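Side-chain contacts in delta (PDB 3ZH9), which probably acts as the wrench subunit that opens the ring-shaped beta subunit dimer in the ATP-driven complex that loads this ring onto primed DNA: residues A[171-174]-A[175-179]; A[219-222]-A[223-227]; A[256-259]-A[260-263]; A[266-269]-A[270-273]; A[300-303]-A[304-308]. One frame throughout, in Å; residues are numbered along the deposited sequence.

Contact 1: residues A[171-174]-A[175-179]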
# COMPACT_ATOMS: atom_id res chain seq x y z
N ALA A 171 -3.13 18.32 5.01
CA ALA A 171 -3.09 17.05 4.31
C ALA A 171 -1.67 16.67 3.88
O ALA A 171 -1.25 15.52 4.01
CB ALA A 171 -4.02 17.09 3.09
N GLU A 172 -0.94 17.64 3.34
CA GLU A 172 0.43 17.42 2.93
C GLU A 172 1.28 17.05 4.13
O GLU A 172 2.17 16.21 4.04
CB GLU A 172 0.99 18.67 2.25
CG GLU A 172 0.49 18.84 0.82
CD GLU A 172 0.90 20.17 0.20
OE1 GLU A 172 1.18 21.12 0.96
OE2 GLU A 172 0.92 20.26 -1.05
N HIS A 173 1.03 17.70 5.25
CA HIS A 173 1.81 17.40 6.44
C HIS A 173 1.52 15.99 6.96
O HIS A 173 2.42 15.27 7.38
CB HIS A 173 1.54 18.42 7.54
CG HIS A 173 2.56 18.38 8.63
ND1 HIS A 173 2.26 18.05 9.93
CD2 HIS A 173 3.90 18.58 8.59
CE1 HIS A 173 3.36 18.08 10.66
NE2 HIS A 173 4.37 18.40 9.87
N LEU A 174 0.26 15.60 6.91
CA LEU A 174 -0.14 14.27 7.32
C LEU A 174 0.58 13.22 6.48
O LEU A 174 1.15 12.27 6.99
CB LEU A 174 -1.67 14.10 7.19
CG LEU A 174 -2.13 12.65 7.44
CD1 LEU A 174 -1.59 12.17 8.77
CD2 LEU A 174 -3.63 12.57 7.42
N VAL A 175 0.53 13.41 5.17
CA VAL A 175 1.20 12.51 4.23
C VAL A 175 2.71 12.41 4.50
O VAL A 175 3.29 11.34 4.45
CB VAL A 175 0.92 12.96 2.78
CG1 VAL A 175 1.86 12.25 1.76
CG2 VAL A 175 -0.54 12.72 2.44
N LEU A 176 3.33 13.54 4.81
CA LEU A 176 4.74 13.54 5.20
C LEU A 176 5.00 12.69 6.45
O LEU A 176 5.96 11.92 6.51
CB LEU A 176 5.19 14.98 5.48
CG LEU A 176 6.58 15.16 6.13
CD1 LEU A 176 7.66 15.06 5.07
CD2 LEU A 176 6.68 16.50 6.84
N LEU A 177 4.15 12.85 7.46
CA LEU A 177 4.35 12.24 8.77
C LEU A 177 4.29 10.72 8.69
O LEU A 177 5.00 10.02 9.42
CB LEU A 177 3.30 12.74 9.77
CG LEU A 177 3.47 14.17 10.31
CD1 LEU A 177 2.23 14.57 11.10
CD2 LEU A 177 4.73 14.31 11.15
N VAL A 178 3.43 10.19 7.82
CA VAL A 178 3.26 8.75 7.78
C VAL A 178 3.98 8.17 6.58
O VAL A 178 3.77 7.01 6.22
CB VAL A 178 1.78 8.34 7.81
CG1 VAL A 178 1.12 8.88 9.09
CG2 VAL A 178 1.05 8.83 6.56
N ASN A 179 4.85 8.99 5.98
CA ASN A 179 5.67 8.55 4.86
C ASN A 179 4.84 8.04 3.69
O ASN A 179 5.25 7.10 3.02
CB ASN A 179 6.65 7.45 5.28
CG ASN A 179 7.99 7.52 4.54
OD1 ASN A 179 8.45 8.60 4.19
ND2 ASN A 179 8.60 6.37 4.30
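Leu177 lays its branched end over one face of the His173 imidazole, one turn back along helix 168-177. Its CG stands 4.2 Å from the centroid of the His173 ring and 23° off the ring normal, a CH-pi contact displaced toward the rim. CG of His173 is anti to its own backbone N (chi1 -165°), which sets the ring beside the carbonyl carbon, where Leu177 can meet it. Leu176 comes to the same ring at a slant through CD2. Elsewhere on the turn, Leu174 CD1 meets Val178 CG1 at 4.3 Å. The helix ends here in a Schellman motif: Asn179, with positive phi, is the C-prime residue, its N bonds to Leu176 O at 3.2 Å, and the N of the following glycine reaches back to Val175 O. The amide of Asn179 is held from outside by Glu216. This helix follows the parallel sheet, probably in the second domain of the AAA+-like part, and His173 and Leu177 also touch Val207 of helix 204-210. With an alanine at His173, Leu177 would probably lose the flat surface under its CG and a gap would open toward helix 204-210. A sulfate ion, probably from the crystallisation liquor, lies about 3 Å from the His173 side chain.

Contact 2: residues A[219-222]-A[223-227]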
# COMPACT_ATOMS: atom_id res chain seq x y z
N ILE A 219 13.56 7.58 10.47
CA ILE A 219 14.76 6.99 9.85
C ILE A 219 15.13 7.74 8.57
O ILE A 219 16.28 8.12 8.37
CB ILE A 219 14.57 5.49 9.51
CG1 ILE A 219 14.33 4.67 10.78
CG2 ILE A 219 15.76 4.95 8.71
CD1 ILE A 219 15.16 5.11 11.97
N PHE A 220 14.14 7.96 7.70
CA PHE A 220 14.39 8.72 6.48
C PHE A 220 15.05 10.06 6.82
O PHE A 220 16.07 10.44 6.23
CB PHE A 220 13.10 8.96 5.69
CG PHE A 220 13.29 9.83 4.47
CD1 PHE A 220 13.87 9.31 3.32
CD2 PHE A 220 12.92 11.16 4.48
CE1 PHE A 220 14.07 10.10 2.20
CE2 PHE A 220 13.12 11.96 3.37
CZ PHE A 220 13.70 11.43 2.23
N GLU A 221 14.46 10.77 7.76
CA GLU A 221 14.92 12.12 8.11
C GLU A 221 16.30 12.08 8.74
O GLU A 221 17.14 12.95 8.49
CB GLU A 221 13.94 12.81 9.06
CG GLU A 221 12.68 13.34 8.38
CD GLU A 221 12.99 14.37 7.30
OE1 GLU A 221 14.12 14.90 7.26
OE2 GLU A 221 12.08 14.64 6.47
N LEU A 222 16.52 11.08 9.58
CA LEU A 222 17.82 10.92 10.20
C LEU A 222 18.89 10.83 9.12
O LEU A 222 19.97 11.37 9.26
CB LEU A 222 17.84 9.65 11.05
CG LEU A 222 19.21 9.21 11.57
CD1 LEU A 222 19.83 10.32 12.40
CD2 LEU A 222 19.05 7.93 12.38
N ILE A 223 18.57 10.15 8.02
CA ILE A 223 19.55 9.97 6.96
C ILE A 223 19.73 11.26 6.18
O ILE A 223 20.85 11.59 5.77
CB ILE A 223 19.19 8.78 6.03
CG1 ILE A 223 19.42 7.46 6.77
CG2 ILE A 223 20.05 8.80 4.77
CD1 ILE A 223 18.68 6.28 6.15
N ASN A 224 18.65 12.02 5.98
CA ASN A 224 18.80 13.34 5.36
C ASN A 224 19.73 14.24 6.15
O ASN A 224 20.65 14.85 5.60
CB ASN A 224 17.46 14.03 5.20
CG ASN A 224 16.80 13.72 3.89
OD1 ASN A 224 17.45 13.25 2.95
ND2 ASN A 224 15.50 13.96 3.81
N LYS A 225 19.47 14.33 7.45
CA LYS A 225 20.25 15.20 8.32
C LYS A 225 21.71 14.82 8.31
O LYS A 225 22.59 15.68 8.30
CB LYS A 225 19.69 15.17 9.73
CG LYS A 225 18.29 15.72 9.81
CD LYS A 225 18.23 17.12 9.20
CE LYS A 225 16.79 17.56 8.95
NZ LYS A 225 16.72 18.91 8.32
N ILE A 226 21.99 13.52 8.30
CA ILE A 226 23.36 13.05 8.32
C ILE A 226 24.11 13.39 7.04
O ILE A 226 25.18 14.00 7.09
CB ILE A 226 23.46 11.55 8.60
CG1 ILE A 226 23.27 11.27 10.09
CG2 ILE A 226 24.81 11.02 8.14
CD1 ILE A 226 23.07 9.80 10.42
N VAL A 227 23.55 12.99 5.90
CA VAL A 227 24.19 13.28 4.62
C VAL A 227 24.30 14.79 4.35
O VAL A 227 25.11 15.20 3.53
CB VAL A 227 23.47 12.57 3.43
CG1 VAL A 227 22.21 13.32 3.03
CG2 VAL A 227 24.42 12.45 2.25
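Helix 215-227 belongs to the all-helical C-terminal domain, which in related loader subunits forms the collar that joins the subunits, and along this helix residues one turn apart pair up. Leu222 and Ile226 lie side by side and point the same way, with CD1 of Leu222 3.8 Å from CD1 of Ile226. Each is carried there by its first torsion: Leu222 has CG anti to its backbone N (chi1 169°), whereas Ile226 has CG1 anti to its carbonyl carbon. Ile226 goes on to meet Leu333, Leu336 and Leu337 of helix 325-338. One step round, CG2 of Ile219 touches CD1 of Ile223 at 4.1 Å, and both side chains look toward helix 248-269.

The flank with Phe220, Asn224, Glu221 and Lys225 is built differently. Asn224 brings ND2 to within 3.1 Å of CE2 of Phe220, arriving at a slant, with the amide and ring planes 73° apart. Its OD1 accepts from Gln295 NE2, and this bond helps fix the turn of the amide. Glu221 and Lys225 follow on the next stripe, but Glu221 OE1 stays 4.9 Å from Lys225 NZ, and the lysine has a weak, long ion pair with Glu233.

The helix therefore offers aliphatic groups to its neighbours on one side, while on the other an amide is anchored by an outside glutamine. The Glu221 and Lys225 charges probably attract each other only loosely.

Contact 3: residues A[256-259]-A[260-263]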
# COMPACT_ATOMS: atom_id res chain seq x y z
N SER A 256 19.34 0.01 7.83
CA SER A 256 19.84 -0.94 6.84
C SER A 256 18.89 -1.08 5.65
O SER A 256 19.32 -1.04 4.50
CB SER A 256 20.10 -2.30 7.51
OG SER A 256 20.63 -3.23 6.59
N ASN A 257 17.59 -1.27 5.90
CA ASN A 257 16.62 -1.39 4.82
C ASN A 257 16.62 -0.15 3.89
O ASN A 257 16.42 -0.27 2.68
CB ASN A 257 15.20 -1.58 5.37
CG ASN A 257 15.04 -2.86 6.20
OD1 ASN A 257 15.76 -3.84 6.01
ND2 ASN A 257 14.09 -2.84 7.13
N GLN A 258 16.79 1.03 4.46
CA GLN A 258 16.77 2.24 3.66
C GLN A 258 18.04 2.36 2.82
O GLN A 258 17.98 2.76 1.66
CB GLN A 258 16.56 3.49 4.52
CG GLN A 258 16.51 4.81 3.73
CD GLN A 258 15.33 4.93 2.76
OE1 GLN A 258 14.45 4.07 2.72
NE2 GLN A 258 15.32 6.00 1.97
N PHE A 259 19.17 2.01 3.40
CA PHE A 259 20.43 2.10 2.66
C PHE A 259 20.48 1.09 1.54
O PHE A 259 20.95 1.40 0.46
CB PHE A 259 21.64 2.00 3.59
CG PHE A 259 22.07 3.32 4.15
CD1 PHE A 259 22.57 4.31 3.31
CD2 PHE A 259 21.95 3.60 5.49
CE1 PHE A 259 22.95 5.56 3.81
CE2 PHE A 259 22.34 4.84 6.01
CZ PHE A 259 22.83 5.82 5.15
N ARG A 260 19.97 -0.11 1.78
CA ARG A 260 19.84 -1.09 0.70
C ARG A 260 18.93 -0.56 -0.41
O ARG A 260 19.25 -0.70 -1.58
CB ARG A 260 19.34 -2.44 1.22
CG ARG A 260 20.44 -3.23 1.97
CD ARG A 260 20.05 -4.69 2.21
NE ARG A 260 18.84 -4.78 3.00
CZ ARG A 260 18.82 -5.08 4.29
NH1 ARG A 260 19.95 -5.35 4.93
NH2 ARG A 260 17.66 -5.12 4.94
N LEU A 261 17.82 0.06 -0.03
CA LEU A 261 16.92 0.67 -1.00
C LEU A 261 17.60 1.77 -1.82
O LEU A 261 17.39 1.87 -3.03
CB LEU A 261 15.70 1.25 -0.31
CG LEU A 261 14.65 1.86 -1.23
CD1 LEU A 261 14.17 0.89 -2.30
CD2 LEU A 261 13.49 2.41 -0.40
N ILE A 262 18.37 2.62 -1.16
CA ILE A 262 19.06 3.70 -1.87
C ILE A 262 20.03 3.12 -2.91
O ILE A 262 20.06 3.53 -4.07
CB ILE A 262 19.82 4.61 -0.89
CG1 ILE A 262 18.82 5.40 -0.04
CG2 ILE A 262 20.72 5.60 -1.63
CD1 ILE A 262 19.42 5.94 1.23
N LEU A 263 20.82 2.13 -2.49
CA LEU A 263 21.77 1.50 -3.41
C LEU A 263 21.05 0.90 -4.63
O LEU A 263 21.45 1.13 -5.77
CB LEU A 263 22.57 0.41 -2.68
CG LEU A 263 23.63 -0.27 -3.57
CD1 LEU A 263 24.86 0.63 -3.72
CD2 LEU A 263 24.00 -1.59 -3.01
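Arg260 folds back along helix 248-269, so that its guanidinium covers the backbone of the preceding turn. Ser256 O lies 4.0 Å below the middle of the guanidinium plane, and Asn257 N is under the same face, nearer the rim. The group reaches this place through a bend at chi3 (-59°). Its ends come near two side-chain oxygens: NH1 is 2.8 Å from Ser256 OG, but the N-H is badly aimed for a hydrogen bond. The spacing of NH2 to Asn257 OD1 is too short to be trusted, and the two flat groups are 56° apart. Beneath, Arg260 N is hydrogen-bonded to Ser256 O at 2.9 Å.

Gln258 sets CG 4.0 Å from Ile262 CD1, and its amide oxygen OE1 comes 3.7 Å from Leu261 CD2 as the two side chains cross. Its NE2 is held by Gln295 OE1 of helix 286-296. Phe259 runs beside Ile262, CD1 to CD1 4.1 Å, and makes a T-shaped pair with Phe299. Through Leu304 and Ile307 it also packs on helix 301-319.

In this helix of the C-terminal domain the charge of Arg260 stays on the exposed side, where Ser256 O probably attracts it weakly, while Gln295 satisfies the buried Gln258 amide.

Contact 4: residues A[266-269]-A[270-273]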
# COMPACT_ATOMS: atom_id res chain seq x y z
N LYS A 266 19.63 3.75 -6.82
CA LYS A 266 20.73 4.44 -7.52
C LYS A 266 21.21 3.61 -8.71
O LYS A 266 21.45 4.13 -9.79
CB LYS A 266 21.89 4.72 -6.56
CG LYS A 266 23.01 5.58 -7.14
CD LYS A 266 24.19 5.67 -6.16
CE LYS A 266 25.23 6.70 -6.61
NZ LYS A 266 24.73 8.10 -6.59
N TYR A 267 21.34 2.30 -8.50
CA TYR A 267 21.78 1.38 -9.53
C TYR A 267 20.85 1.38 -10.76
O TYR A 267 21.31 1.43 -11.91
CB TYR A 267 21.85 -0.04 -8.95
CG TYR A 267 22.20 -1.09 -9.98
CD1 TYR A 267 23.51 -1.29 -10.40
CD2 TYR A 267 21.20 -1.89 -10.54
CE1 TYR A 267 23.82 -2.26 -11.36
CE2 TYR A 267 21.49 -2.85 -11.49
CZ TYR A 267 22.80 -3.04 -11.89
OH TYR A 267 23.07 -4.00 -12.84
N PHE A 268 19.54 1.33 -10.53
CA PHE A 268 18.60 1.34 -11.64
C PHE A 268 18.39 2.73 -12.22
O PHE A 268 18.22 2.87 -13.42
CB PHE A 268 17.28 0.71 -11.24
CG PHE A 268 17.35 -0.77 -11.00
CD1 PHE A 268 17.64 -1.63 -12.05
CD2 PHE A 268 17.15 -1.29 -9.74
CE1 PHE A 268 17.71 -3.01 -11.84
CE2 PHE A 268 17.21 -2.67 -9.53
CZ PHE A 268 17.50 -3.53 -10.58
N ALA A 269 18.40 3.76 -11.37
CA ALA A 269 18.29 5.14 -11.87
C ALA A 269 19.42 5.49 -12.84
O ALA A 269 19.20 6.19 -13.84
CB ALA A 269 18.26 6.14 -10.71
N GLU A 270 20.63 5.00 -12.56
CA GLU A 270 21.78 5.37 -13.38
C GLU A 270 21.77 4.69 -14.75
O GLU A 270 22.60 5.00 -15.60
CB GLU A 270 23.09 5.15 -12.63
CG GLU A 270 23.25 6.15 -11.48
CD GLU A 270 24.68 6.28 -10.97
OE1 GLU A 270 25.52 5.42 -11.31
OE2 GLU A 270 24.95 7.24 -10.22
N GLN A 271 20.83 3.77 -14.94
CA GLN A 271 20.59 3.17 -16.25
C GLN A 271 19.36 3.77 -16.91
O GLN A 271 18.82 3.23 -17.87
CB GLN A 271 20.41 1.67 -16.11
CG GLN A 271 21.22 1.10 -15.00
CD GLN A 271 21.32 -0.39 -15.08
OE1 GLN A 271 22.36 -0.93 -15.45
NE2 GLN A 271 20.24 -1.08 -14.73
N GLY A 272 18.89 4.89 -16.37
CA GLY A 272 17.78 5.61 -16.96
C GLY A 272 16.38 5.19 -16.53
O GLY A 272 15.40 5.84 -16.89
N TYR A 273 16.27 4.09 -15.77
CA TYR A 273 14.97 3.65 -15.29
C TYR A 273 14.33 4.71 -14.40
O TYR A 273 15.01 5.41 -13.65
CB TYR A 273 15.09 2.33 -14.54
CG TYR A 273 15.54 1.16 -15.39
CD1 TYR A 273 14.74 0.68 -16.42
CD2 TYR A 273 16.76 0.54 -15.16
CE1 TYR A 273 15.14 -0.40 -17.19
CE2 TYR A 273 17.17 -0.54 -15.93
CZ TYR A 273 16.36 -1.00 -16.94
OH TYR A 273 16.78 -2.07 -17.70
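Phe268 and Tyr273 meet where helix 248-269 closes in a Schellman motif, with Gly272 as the residue of positive phi (87°). Tyr273 brings CD2 to the edge of the Phe268 ring, near its plane, 3.9 Å from CD1 of Phe268, and both side chains touch Ile278 of helix 275-282. Over one face of the same ring stands Tyr267, whose CD2 is 3.8 Å above the plane of the Phe268 ring, over its centre. Gln271 runs alongside Phe268, its amide tilted 60° from that ring, and NE2 lies in the plane of the Tyr273 ring, at its edge. The extended Gln271 chain brings CD over the rim of one face of Tyr267.

Lys266 and Glu270 lie side by side on the outer flank and form only a long salt bridge, Lys266 NZ to Glu270 OE2 3.7 Å. The ammonium finds closer partners in the carbonyls of Ala296 and Phe299. At the positive phi of Gly272 a CB would collide with the carbonyl oxygen of Gln271, so glycine suits the position.

The carbonyl of Phe268 takes two donors, Gln271 N at 3.2 Å and Tyr273 N at 3.3 Å, and they reach this oxygen from opposite faces of its carbonyl plane.

Contact 5: residues A[300-303]-A[304-308]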
# COMPACT_ATOMS: atom_id res chain seq x y z
N SER A 300 27.79 8.26 -3.02
CA SER A 300 28.43 7.53 -4.09
C SER A 300 28.13 6.05 -3.90
O SER A 300 27.75 5.61 -2.83
CB SER A 300 29.94 7.77 -4.10
OG SER A 300 30.53 7.25 -2.94
N GLU A 301 28.28 5.30 -4.98
CA GLU A 301 28.10 3.86 -4.94
C GLU A 301 29.03 3.27 -3.88
O GLU A 301 28.62 2.42 -3.08
CB GLU A 301 28.44 3.31 -6.32
CG GLU A 301 27.91 1.95 -6.63
CD GLU A 301 28.33 1.47 -8.01
OE1 GLU A 301 29.51 1.71 -8.39
OE2 GLU A 301 27.50 0.86 -8.73
N GLU A 302 30.28 3.73 -3.86
CA GLU A 302 31.26 3.20 -2.93
C GLU A 302 30.92 3.49 -1.47
O GLU A 302 31.11 2.64 -0.61
CB GLU A 302 32.69 3.70 -3.24
CG GLU A 302 33.67 3.28 -2.15
CD GLU A 302 35.11 3.73 -2.38
OE1 GLU A 302 35.35 4.58 -3.28
OE2 GLU A 302 36.00 3.24 -1.66
N GLU A 303 30.41 4.69 -1.18
CA GLU A 303 29.95 4.97 0.19
C GLU A 303 28.84 4.01 0.61
O GLU A 303 28.86 3.45 1.71
CB GLU A 303 29.38 6.38 0.28
CG GLU A 303 30.39 7.50 0.22
CD GLU A 303 29.71 8.86 0.38
OE1 GLU A 303 29.19 9.40 -0.63
OE2 GLU A 303 29.67 9.37 1.52
N LEU A 304 27.87 3.82 -0.27
CA LEU A 304 26.71 3.01 0.04
C LEU A 304 27.11 1.57 0.33
O LEU A 304 26.61 0.96 1.26
CB LEU A 304 25.70 3.08 -1.12
CG LEU A 304 25.00 4.45 -1.24
CD1 LEU A 304 24.22 4.57 -2.55
CD2 LEU A 304 24.08 4.71 -0.01
N ARG A 305 28.04 1.04 -0.46
CA ARG A 305 28.55 -0.30 -0.23
C ARG A 305 29.25 -0.43 1.12
O ARG A 305 29.08 -1.42 1.81
CB ARG A 305 29.52 -0.71 -1.35
CG ARG A 305 28.83 -1.00 -2.66
CD ARG A 305 29.86 -1.05 -3.79
NE ARG A 305 29.26 -1.44 -5.08
CZ ARG A 305 29.90 -1.35 -6.24
NH1 ARG A 305 31.14 -0.87 -6.28
NH2 ARG A 305 29.32 -1.74 -7.37
N LEU A 306 30.05 0.57 1.49
CA LEU A 306 30.71 0.60 2.79
C LEU A 306 29.68 0.68 3.91
O LEU A 306 29.76 -0.06 4.89
CB LEU A 306 31.63 1.83 2.88
CG LEU A 306 32.74 1.84 1.82
CD1 LEU A 306 33.52 3.16 1.81
CD2 LEU A 306 33.69 0.65 2.01
N ILE A 307 28.72 1.58 3.75
CA ILE A 307 27.72 1.79 4.79
C ILE A 307 26.94 0.50 5.01
O ILE A 307 26.74 0.06 6.13
CB ILE A 307 26.78 2.97 4.45
CG1 ILE A 307 27.53 4.30 4.65
CG2 ILE A 307 25.53 2.94 5.35
CD1 ILE A 307 26.86 5.52 3.98
N ILE A 308 26.54 -0.13 3.91
CA ILE A 308 25.81 -1.37 3.98
C ILE A 308 26.61 -2.46 4.73
O ILE A 308 26.06 -3.12 5.61
CB ILE A 308 25.37 -1.84 2.57
CG1 ILE A 308 24.20 -0.97 2.09
CG2 ILE A 308 24.98 -3.32 2.58
CD1 ILE A 308 24.00 -0.96 0.60
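Glu301 and Arg305 lie side by side one turn apart and form a salt bridge in stacked fashion. The carboxylate and guanidinium planes are only 16° from parallel, and CD of Glu301 sits 3.4 Å above the plane of the Arg305 guanidinium, displaced toward its rim. OE2 of Glu301 is 3.5 Å from NH2 of Arg305, yet well out of the guanidinium plane, so the attraction is between charges and no N-H is aimed at the oxygen. Two straight chains make this possible: Glu301 has CG anti to its backbone N (chi1 -161°), and Arg305 is extended from CG to NE. With an alanine at Glu301, Arg305 would probably lose its opposite charge and its flat partner, and the guanidinium would be free to swing.

Just before, the chain enters helix 301-319 through a capping box. Ser300 OG accepts from Glu303 N at 3.1 Å, and OE1 of Glu303 accepts from Ser300 N at 3.0 Å, met on the anti side of the carboxylate. The three acidic residues in this first turn are likely to interact favourably with the positive end of the helix dipole.

On the outer side, Leu306 CG lies 3.0 Å from Glu302 O, and CD1 of Leu306 is 4.0 Å from CG of Glu302. Leu304 curls back to Ser300 O, its CG 3.4 Å from that carbonyl. Leu304 and Ile307 then turn inward within the C-terminal domain, against Phe259 of helix 248-269 and Phe299, and Ile307 also meets Leu336 of helix 325-338.

Contact 1 is mostly buried and stands apart on helix 168-177, away from the helices that carry the other four; its centre is about 17 Å from that of contact 2. The other four share the C-terminal domain. Contacts 2, 3 and 5 are partly buried, and contact 3 is the middle piece: Ile223 packs on Gln258 and Phe259, and Phe259 and Leu263 pack on Leu304, Ile307 and Ile308. Contact 4 lies at the surface on the same helix as contact 3 and reaches contact 5 through Lys266. Helix-end motifs mark contacts 1 and 4 (C-terminal) and contact 5 (N-terminal). The ion pairs of contacts 4 and 5 join exposed or partly exposed side chains, while buried aliphatic ones in contacts 2, 3 and 5 pack on neighbouring helices.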